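Local atomic coordinates of minor capsid protein VP1 (Human bocavirus 3, PDB entry 5US7), a protein that probably self-assembles into the T=1 icosahedral capsid of 60 subunits and in its longest form carries a phospholipase A2-like region. Residues E199-E210 with V320-S329. Sequence-based numbering, arbitrary orientation.
Sequences ELAEMEDSNAVE and VDPEGANINS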
loop_
_atom_site.group_PDB
_atom_site.type_symbol
_atom_site.label_atom_id
_atom_site.label_comp_id
_atom_site.label_asym_id
_atom_site.label_seq_id
_atom_site.Cartn_x
_atom_site.Cartn_y
_atom_site.Cartn_z
ATOM N N GLU A 199 6.699 -19.802 -119.037
ATOM C CA GLU A 199 6.956 -18.631 -119.852
ATOM C C GLU A 199 7.501 -17.546 -118.942
ATOM O O GLU A 199 7.327 -17.606 -117.728
ATOM C CB GLU A 199 5.666 -18.167 -120.520
ATOM C CG GLU A 199 5.147 -19.120 -121.562
ATOM C CD GLU A 199 6.066 -19.180 -122.746
ATOM O OE1 GLU A 199 6.528 -18.100 -123.143
ATOM O OE2 GLU A 199 6.339 -20.283 -123.265
ATOM N N LEU A 200 8.192 -16.560 -119.516
ATOM C CA LEU A 200 8.847 -15.592 -118.643
ATOM C C LEU A 200 9.852 -16.317 -117.761
ATOM O O LEU A 200 9.522 -16.650 -116.621
ATOM C CB LEU A 200 7.854 -14.828 -117.759
ATOM C CG LEU A 200 7.062 -13.611 -118.218
ATOM C CD1 LEU A 200 6.043 -13.990 -119.255
ATOM C CD2 LEU A 200 6.380 -13.003 -117.013
ATOM N N ALA A 201 11.070 -16.536 -118.269
ATOM C CA ALA A 201 12.022 -17.575 -117.873
ATOM C C ALA A 201 11.726 -18.930 -118.492
ATOM O O ALA A 201 11.778 -19.953 -117.805
ATOM C CB ALA A 201 12.080 -17.741 -116.356
ATOM N N GLU A 202 11.408 -18.938 -119.782
ATOM C CA GLU A 202 11.394 -20.177 -120.546
ATOM C C GLU A 202 12.725 -20.929 -120.351
ATOM O O GLU A 202 12.684 -22.086 -119.942
ATOM C CB GLU A 202 11.118 -19.912 -122.032
ATOM C CG GLU A 202 9.762 -19.365 -122.384
ATOM C CD GLU A 202 9.724 -18.925 -123.828
ATOM O OE1 GLU A 202 10.809 -18.739 -124.411
ATOM O OE2 GLU A 202 8.629 -18.805 -124.399
ATOM N N MET A 203 13.899 -20.339 -120.626
ATOM C CA MET A 203 14.110 -19.098 -121.373
ATOM C C MET A 203 14.639 -19.509 -122.738
ATOM O O MET A 203 15.345 -20.511 -122.850
ATOM C CB MET A 203 15.087 -18.161 -120.670
ATOM C CG MET A 203 16.520 -18.636 -120.709
ATOM S SD MET A 203 17.577 -17.730 -119.580
ATOM C CE MET A 203 17.312 -18.677 -118.092
ATOM N N GLU A 204 14.296 -18.766 -123.784
ATOM C CA GLU A 204 14.663 -19.142 -125.141
ATOM C C GLU A 204 15.535 -18.072 -125.776
ATOM O O GLU A 204 15.150 -16.899 -125.828
ATOM C CB GLU A 204 13.425 -19.397 -126.000
ATOM C CG GLU A 204 13.761 -19.812 -127.424
ATOM C CD GLU A 204 14.529 -21.123 -127.502
ATOM O OE1 GLU A 204 14.560 -21.875 -126.504
ATOM O OE2 GLU A 204 15.119 -21.396 -128.566
ATOM N N ASP A 205 16.700 -18.494 -126.273
ATOM C CA ASP A 205 17.712 -17.608 -126.833
ATOM C C ASP A 205 17.976 -16.509 -125.814
ATOM O O ASP A 205 17.997 -16.785 -124.611
ATOM C CB ASP A 205 17.242 -17.050 -128.183
ATOM C CG ASP A 205 18.338 -16.313 -128.936
ATOM O OD1 ASP A 205 19.481 -16.266 -128.436
ATOM O OD2 ASP A 205 18.049 -15.781 -130.027
ATOM N N SER A 206 18.185 -15.281 -126.283
ATOM C CA SER A 206 17.961 -14.075 -125.498
ATOM C C SER A 206 18.666 -14.199 -124.100
ATOM O O SER A 206 19.743 -14.794 -124.074
ATOM C CB SER A 206 16.444 -13.863 -125.480
ATOM O OG SER A 206 15.954 -13.584 -126.779
ATOM N N ASN A 207 18.166 -13.700 -122.955
ATOM C CA ASN A 207 17.178 -12.636 -122.788
ATOM C C ASN A 207 17.697 -11.560 -121.849
ATOM O O ASN A 207 17.791 -10.394 -122.226
ATOM C CB ASN A 207 15.854 -13.191 -122.266
ATOM C CG ASN A 207 14.716 -12.211 -122.443
ATOM O OD1 ASN A 207 14.932 -11.006 -122.551
ATOM N ND2 ASN A 207 13.499 -12.726 -122.516
ATOM N N ALA A 208 17.988 -11.970 -120.617
ATOM C CA ALA A 208 18.336 -11.165 -119.455
ATOM C C ALA A 208 17.089 -10.588 -118.817
ATOM O O ALA A 208 17.169 -10.068 -117.706
ATOM C CB ALA A 208 19.331 -10.027 -119.755
ATOM N N VAL A 209 15.938 -10.661 -119.474
ATOM C CA VAL A 209 14.661 -10.383 -118.836
ATOM C C VAL A 209 14.149 -11.703 -118.287
ATOM O O VAL A 209 13.945 -11.848 -117.079
ATOM C CB VAL A 209 13.661 -9.745 -119.810
ATOM C CG1 VAL A 209 12.322 -9.553 -119.131
ATOM C CG2 VAL A 209 14.203 -8.424 -120.311
ATOM N N GLU A 210 13.926 -12.672 -119.177
ATOM C CA GLU A 210 13.608 -14.018 -118.720
ATOM C C GLU A 210 14.726 -14.593 -117.861
ATOM O O GLU A 210 14.464 -15.311 -116.891
ATOM C CB GLU A 210 13.320 -14.934 -119.909
ATOM C CG GLU A 210 11.975 -14.702 -120.580
ATOM C CD GLU A 210 11.712 -15.691 -121.699
ATOM O OE1 GLU A 210 12.667 -16.370 -122.122
ATOM O OE2 GLU A 210 10.549 -15.819 -122.134
ATOM N N VAL A 320 0.772 -11.328 -116.462
ATOM C CA VAL A 320 1.868 -10.371 -116.366
ATOM C C VAL A 320 2.807 -10.596 -117.541
ATOM O O VAL A 320 3.231 -11.727 -117.793
ATOM C CB VAL A 320 2.624 -10.495 -115.028
ATOM C CG1 VAL A 320 1.744 -10.065 -113.881
ATOM C CG2 VAL A 320 3.071 -11.922 -114.798
ATOM N N ASP A 321 3.130 -9.528 -118.267
ATOM C CA ASP A 321 3.972 -9.634 -119.457
ATOM C C ASP A 321 4.942 -8.466 -119.572
ATOM O O ASP A 321 4.663 -7.478 -120.260
ATOM C CB ASP A 321 3.116 -9.756 -120.717
ATOM C CG ASP A 321 2.097 -8.648 -120.838
ATOM O OD1 ASP A 321 1.942 -7.883 -119.864
ATOM O OD2 ASP A 321 1.455 -8.539 -121.902
ATOM N N PRO A 322 6.103 -8.550 -118.924
ATOM C CA PRO A 322 7.110 -7.496 -119.081
ATOM C C PRO A 322 7.558 -7.377 -120.530
ATOM O O PRO A 322 7.397 -8.293 -121.338
ATOM C CB PRO A 322 8.260 -7.966 -118.186
ATOM C CG PRO A 322 7.625 -8.884 -117.207
ATOM C CD PRO A 322 6.556 -9.591 -117.990
ATOM N N GLU A 323 8.122 -6.220 -120.860
ATOM C CA GLU A 323 8.634 -6.015 -122.206
ATOM C C GLU A 323 9.990 -6.688 -122.360
ATOM O O GLU A 323 10.716 -6.904 -121.387
ATOM C CB GLU A 323 8.746 -4.528 -122.540
ATOM C CG GLU A 323 9.861 -3.785 -121.826
ATOM C CD GLU A 323 9.487 -3.356 -120.426
ATOM O OE1 GLU A 323 8.383 -3.714 -119.967
ATOM O OE2 GLU A 323 10.297 -2.647 -119.790
ATOM N N GLY A 324 10.326 -7.022 -123.602
ATOM C CA GLY A 324 11.548 -7.752 -123.867
ATOM C C GLY A 324 11.553 -9.142 -123.281
ATOM O O GLY A 324 12.621 -9.680 -122.982
ATOM N N ALA A 325 10.379 -9.738 -123.102
ATOM C CA ALA A 325 10.247 -11.026 -122.445
ATOM C C ALA A 325 10.186 -12.201 -123.408
ATOM O O ALA A 325 9.985 -13.326 -122.952
ATOM C CB ALA A 325 9.004 -11.037 -121.554
ATOM N N ASN A 326 10.361 -11.981 -124.714
ATOM C CA ASN A 326 10.202 -13.063 -125.682
ATOM C C ASN A 326 8.802 -13.654 -125.587
ATOM O O ASN A 326 7.844 -13.059 -126.086
ATOM C CB ASN A 326 11.261 -14.153 -125.485
ATOM C CG ASN A 326 11.269 -15.166 -126.613
ATOM O OD1 ASN A 326 10.947 -14.841 -127.755
ATOM N ND2 ASN A 326 11.627 -16.404 -126.294
ATOM N N ILE A 327 8.719 -14.875 -125.068
ATOM C CA ILE A 327 7.509 -15.639 -124.713
ATOM C C ILE A 327 6.590 -16.060 -125.854
ATOM O O ILE A 327 5.380 -16.150 -125.657
ATOM C CB ILE A 327 6.633 -14.933 -123.607
ATOM C CG1 ILE A 327 5.976 -13.625 -124.054
ATOM C CG2 ILE A 327 7.424 -14.766 -122.332
ATOM C CD1 ILE A 327 5.032 -13.044 -123.043
ATOM N N ASN A 328 7.149 -16.277 -127.040
ATOM C CA ASN A 328 6.778 -17.452 -127.831
ATOM C C ASN A 328 5.271 -17.701 -127.913
ATOM O O ASN A 328 4.527 -16.950 -128.535
ATOM C CB ASN A 328 7.483 -18.689 -127.268
ATOM C CG ASN A 328 7.428 -19.874 -128.208
ATOM O OD1 ASN A 328 7.366 -19.713 -129.425
ATOM N ND2 ASN A 328 7.458 -21.074 -127.647
ATOM N N SER A 329 4.855 -18.785 -127.263
ATOM C CA SER A 329 3.490 -19.285 -127.320
ATOM C C SER A 329 2.508 -18.275 -126.734
ATOM O O SER A 329 2.878 -17.345 -126.017
ATOM C CB SER A 329 3.383 -20.609 -126.567
ATOM O OG SER A 329 2.051 -21.087 -126.564
#
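Leu-200 and Val-209 pack against residues 320-329 in a loop-to-loop contact, about 32 Å (centre to centre) from the middle of the chain. Residues 199-210 lead into helix 210-215; residues 320-329 lie between strand 319-320 and helix 331-334. Leu-200 supplies the main apolar grip. Its CD2 reaches Pro-322 CD at 3.6 Å. Its other branch, CD1, lies beside Ile-327 CG2 at 3.5 Å, the two side chains pointing the same way. Val-209 packs beside Glu-323, Gly-324 and Ala-325. Its CG1, anti to the backbone N (chi1 176°), lies 4.4 Å from Ala-325 CB. Parvovirus capsid proteins are built on a jelly-roll beta barrel with long loops between the strands, and here two such loops meet. Three glutamates, Glu-199, Glu-202 and Glu-210, come close to Ile-327. The Glu-202 chain runs extended beyond CG, which carries OE1 to 3.1 Å from Asn-326 ND2. Its carboxylate and that amide stand almost perpendicular, 82° apart. Glu-210 OE2 points at the end of the Ala-325 carbonyl and lies beside Ile-327 CG2. Glu-210 OE1 takes a weak hydrogen bond from Glu-204 N (3.3 Å), linking the two ends of the 204-210 loop. Residues 320-323 border a second subunit: Val-320 continues an antiparallel sheet into it, and Asp-321 O accepts a hydrogen bond from Arg-346 NE of that neighbouring chain.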